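Local coordinates for DUF4442 domain-containing protein (Pseudomonas aeruginosa, PDB 1YOC), which is of unknown function but probably adopts a hotdog fold and may hydrolyse acyl thioesters, at the interface of chains A and B. Coordinates in Å, arbitrary orientation; residue numbers count along the deposited sequence, not the author numbering. Chains: chain A/B, hypothetical protein PA1835.

The interface of chains A and B. Residues chain A 28-29, 64, 67-68, 71; chain B 28, 62, 64-65.
B:His62 meets A:Phe29 and A:Tyr28 through two different parts of its imidazole, a compact example of how rings and an aliphatic side chain interlock in one patch of a two-fold interface. Its CE1 points at the face of A:Phe29, offset toward the rim, lying 3.4 Å from A:Phe29 CE1 with the two planes 87° apart. One imidazole face receives A:Tyr28, whose CB sits 3.9 Å from the ring centroid. With CG of B:His62 anti to its backbone N (chi1 -165°), the imidazole reaches in between these neighbours. A:Tyr28 in turn has the methyl CB of B:Ala65 centred over one face, 4.0 Å from the centroid of the A:Tyr28 ring.

Aliphatic packing centres on B:Ile64. Its CG2 branch lies 3.6 Å from A:Asn68 CA and also packs against A:Ile64 CG2, while CG1 touches A:Glu71 CB at 3.7 Å.

Polar contact is sparser. The phenol OH of B:Tyr28 hydrogen-bonds to the amide oxygen OD1 of A:Asn68 at 3.0 Å, the side chains crossing nearly at right angles. The other branch of that amide, A:Asn68 ND2, is 3.4 Å from B:His62 NE2, its plane 86° to the imidazole. A:Tyr28 and B:Tyr28 approach tip to tip, their OH atoms 3.4 Å apart. The A:Glu71 carboxylate is near the B:His62 imidazole without touching it.

Repeated with the chains exchanged, these contacts join 3-10 helix 27-32, helix 63-81 and the histidine preceding it to the partner. B:His62 and A:Glu71 probably belong to an active site shared between subunits, as in hotdog thioesterases, so dimerisation would also build the pocket; the structure alone shows no substrate.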
ATOM      1  N   TYR A  28      -4.432   7.849  -7.055  1.00  9.56           N
ATOM      2  CA  TYR A  28      -4.098   7.402  -5.707  1.00 10.32           C
ATOM      3  C   TYR A  28      -2.673   7.752  -5.331  1.00  9.70           C
ATOM      4  O   TYR A  28      -2.386   7.909  -4.149  1.00 10.69           O
ATOM      5  CB  TYR A  28      -4.354   5.905  -5.514  1.00  7.78           C
ATOM      6  CG  TYR A  28      -4.365   5.569  -4.037  1.00  9.23           C
ATOM      7  CD1 TYR A  28      -5.238   6.243  -3.167  1.00 10.00           C
ATOM      8  CD2 TYR A  28      -3.475   4.628  -3.506  1.00 10.70           C
ATOM      9  CE1 TYR A  28      -5.231   5.985  -1.791  1.00 12.42           C
ATOM     10  CE2 TYR A  28      -3.459   4.361  -2.122  1.00 10.94           C
ATOM     11  CZ  TYR A  28      -4.335   5.040  -1.282  1.00 12.57           C
ATOM     12  OH  TYR A  28      -4.304   4.782   0.073  1.00 12.58           O
ATOM     13  N   PHE A  29      -1.783   7.912  -6.313  1.00  9.51           N
ATOM     14  CA  PHE A  29      -0.401   8.313  -5.948  1.00 10.36           C
ATOM     15  C   PHE A  29      -0.362   9.740  -5.392  1.00 11.27           C
ATOM     16  O   PHE A  29       0.519  10.102  -4.594  1.00 12.64           O
ATOM     17  CB  PHE A  29       0.543   8.245  -7.140  1.00 10.68           C
ATOM     18  CG  PHE A  29       0.879   6.838  -7.604  1.00 11.27           C
ATOM     19  CD1 PHE A  29       1.283   5.868  -6.701  1.00 12.27           C
ATOM     20  CD2 PHE A  29       0.856   6.516  -8.958  1.00 11.91           C
ATOM     21  CE1 PHE A  29       1.671   4.594  -7.146  1.00 10.34           C
ATOM     22  CE2 PHE A  29       1.240   5.242  -9.415  1.00 12.07           C
ATOM     23  CZ  PHE A  29       1.655   4.275  -8.500  1.00 10.02           C
ATOM     24  N   ILE A  64       1.422   1.955   4.534  1.00  9.35           N
ATOM     25  CA  ILE A  64       0.870   1.812   3.199  1.00  9.21           C
ATOM     26  C   ILE A  64       1.247   3.020   2.347  1.00  9.67           C
ATOM     27  O   ILE A  64       1.255   2.930   1.121  1.00  8.87           O
ATOM     28  CB  ILE A  64      -0.696   1.549   3.286  1.00  9.10           C
ATOM     29  CG1 ILE A  64      -0.961   0.263   4.127  1.00 11.01           C
ATOM     30  CG2 ILE A  64      -1.301   1.352   1.867  1.00 10.24           C
ATOM     31  CD1 ILE A  64      -0.269  -1.037   3.628  1.00 10.84           C
ATOM     32  N   CYS A  67       4.292   1.806   0.939  1.00  7.94           N
ATOM     33  CA  CYS A  67       4.039   0.862  -0.148  1.00  9.34           C
ATOM     34  C   CYS A  67       3.653   1.634  -1.444  1.00  9.11           C
ATOM     35  O   CYS A  67       3.976   1.191  -2.557  1.00  8.34           O
ATOM     36  CB  CYS A  67       2.869  -0.083   0.210  1.00  8.11           C
ATOM     37  SG  CYS A  67       3.161  -1.295   1.504  1.00 10.20           S
ATOM     38  N   ASN A  68       2.914   2.724  -1.278  1.00  9.02           N
ATOM     39  CA  ASN A  68       2.464   3.533  -2.417  1.00  9.30           C
ATOM     40  C   ASN A  68       3.692   4.109  -3.120  1.00  8.94           C
ATOM     41  O   ASN A  68       3.754   4.105  -4.347  1.00  9.67           O
ATOM     42  CB  ASN A  68       1.565   4.668  -1.914  1.00 10.89           C
ATOM     43  CG  ASN A  68       0.439   5.075  -2.930  1.00 14.51           C
ATOM     44  OD1 ASN A  68      -0.327   6.015  -2.674  1.00 16.73           O
ATOM     45  ND2 ASN A  68       0.323   4.355  -4.018  1.00 12.18           N
ATOM     46  N   GLU A  71       5.416   1.330  -5.074  1.00  9.72           N
ATOM     47  CA  GLU A  71       4.689   1.004  -6.298  1.00 10.65           C
ATOM     48  C   GLU A  71       5.001   2.049  -7.396  1.00  9.94           C
ATOM     49  O   GLU A  71       5.242   1.696  -8.573  1.00 10.94           O
ATOM     50  CB  GLU A  71       3.185   1.015  -5.984  1.00 12.70           C
ATOM     51  CG  GLU A  71       2.315   0.861  -7.201  1.00 15.98           C
ATOM     52  CD  GLU A  71       1.972  -0.602  -7.528  1.00 19.46           C
ATOM     53  OE1 GLU A  71       2.768  -1.521  -7.262  1.00 16.08           O
ATOM     54  OE2 GLU A  71       0.882  -0.817  -8.095  1.00 23.00           O
TER
ATOM     55  N   TYR B  28      -3.749   8.501   7.228  1.00 11.52           N
ATOM     56  CA  TYR B  28      -3.634   7.930   5.907  1.00 11.45           C
ATOM     57  C   TYR B  28      -4.778   6.991   5.514  1.00 10.71           C
ATOM     58  O   TYR B  28      -5.014   6.809   4.335  1.00 10.96           O
ATOM     59  CB  TYR B  28      -2.241   7.283   5.680  1.00  9.38           C
ATOM     60  CG  TYR B  28      -1.953   7.104   4.206  1.00 10.73           C
ATOM     61  CD1 TYR B  28      -1.896   8.213   3.339  1.00  9.60           C
ATOM     62  CD2 TYR B  28      -1.789   5.812   3.659  1.00 10.29           C
ATOM     63  CE1 TYR B  28      -1.696   8.022   1.957  1.00 11.82           C
ATOM     64  CE2 TYR B  28      -1.577   5.624   2.293  1.00 11.12           C
ATOM     65  CZ  TYR B  28      -1.541   6.715   1.461  1.00  9.65           C
ATOM     66  OH  TYR B  28      -1.413   6.496   0.128  1.00 11.59           O
ATOM     67  N   HIS B  62      -6.906   1.433  -7.340  1.00  9.60           N
ATOM     68  CA  HIS B  62      -5.464   1.277  -7.226  1.00  9.63           C
ATOM     69  C   HIS B  62      -5.051   0.147  -6.310  1.00  9.93           C
ATOM     70  O   HIS B  62      -5.612  -0.021  -5.230  1.00  9.89           O
ATOM     71  CB  HIS B  62      -4.891   2.599  -6.726  1.00  8.91           C
ATOM     72  CG  HIS B  62      -3.420   2.721  -6.895  1.00 10.41           C
ATOM     73  ND1 HIS B  62      -2.840   3.612  -7.779  1.00 12.90           N
ATOM     74  CD2 HIS B  62      -2.410   2.186  -6.171  1.00  4.87           C
ATOM     75  CE1 HIS B  62      -1.533   3.644  -7.571  1.00  8.93           C
ATOM     76  NE2 HIS B  62      -1.249   2.789  -6.597  1.00 14.13           N
ATOM     77  N   ILE B  64      -2.630  -0.175  -4.383  1.00  8.56           N
ATOM     78  CA  ILE B  64      -2.217   0.214  -3.037  1.00  9.15           C
ATOM     79  C   ILE B  64      -3.409   0.663  -2.185  1.00  8.90           C
ATOM     80  O   ILE B  64      -3.341   0.593  -0.958  1.00  8.90           O
ATOM     81  CB  ILE B  64      -1.035   1.233  -3.102  1.00  7.32           C
ATOM     82  CG1 ILE B  64       0.095   0.627  -3.979  1.00  8.41           C
ATOM     83  CG2 ILE B  64      -0.460   1.503  -1.682  1.00  8.58           C
ATOM     84  CD1 ILE B  64       0.698  -0.753  -3.394  1.00  9.37           C
ATOM     85  N   ALA B  65      -4.491   1.130  -2.834  1.00  7.56           N
ATOM     86  CA  ALA B  65      -5.708   1.483  -2.066  1.00  7.37           C
ATOM     87  C   ALA B  65      -6.286   0.154  -1.485  1.00  7.98           C
ATOM     88  O   ALA B  65      -6.818   0.108  -0.355  1.00  8.83           O
ATOM     89  CB  ALA B  65      -6.744   2.159  -2.995  1.00  6.98           C
TER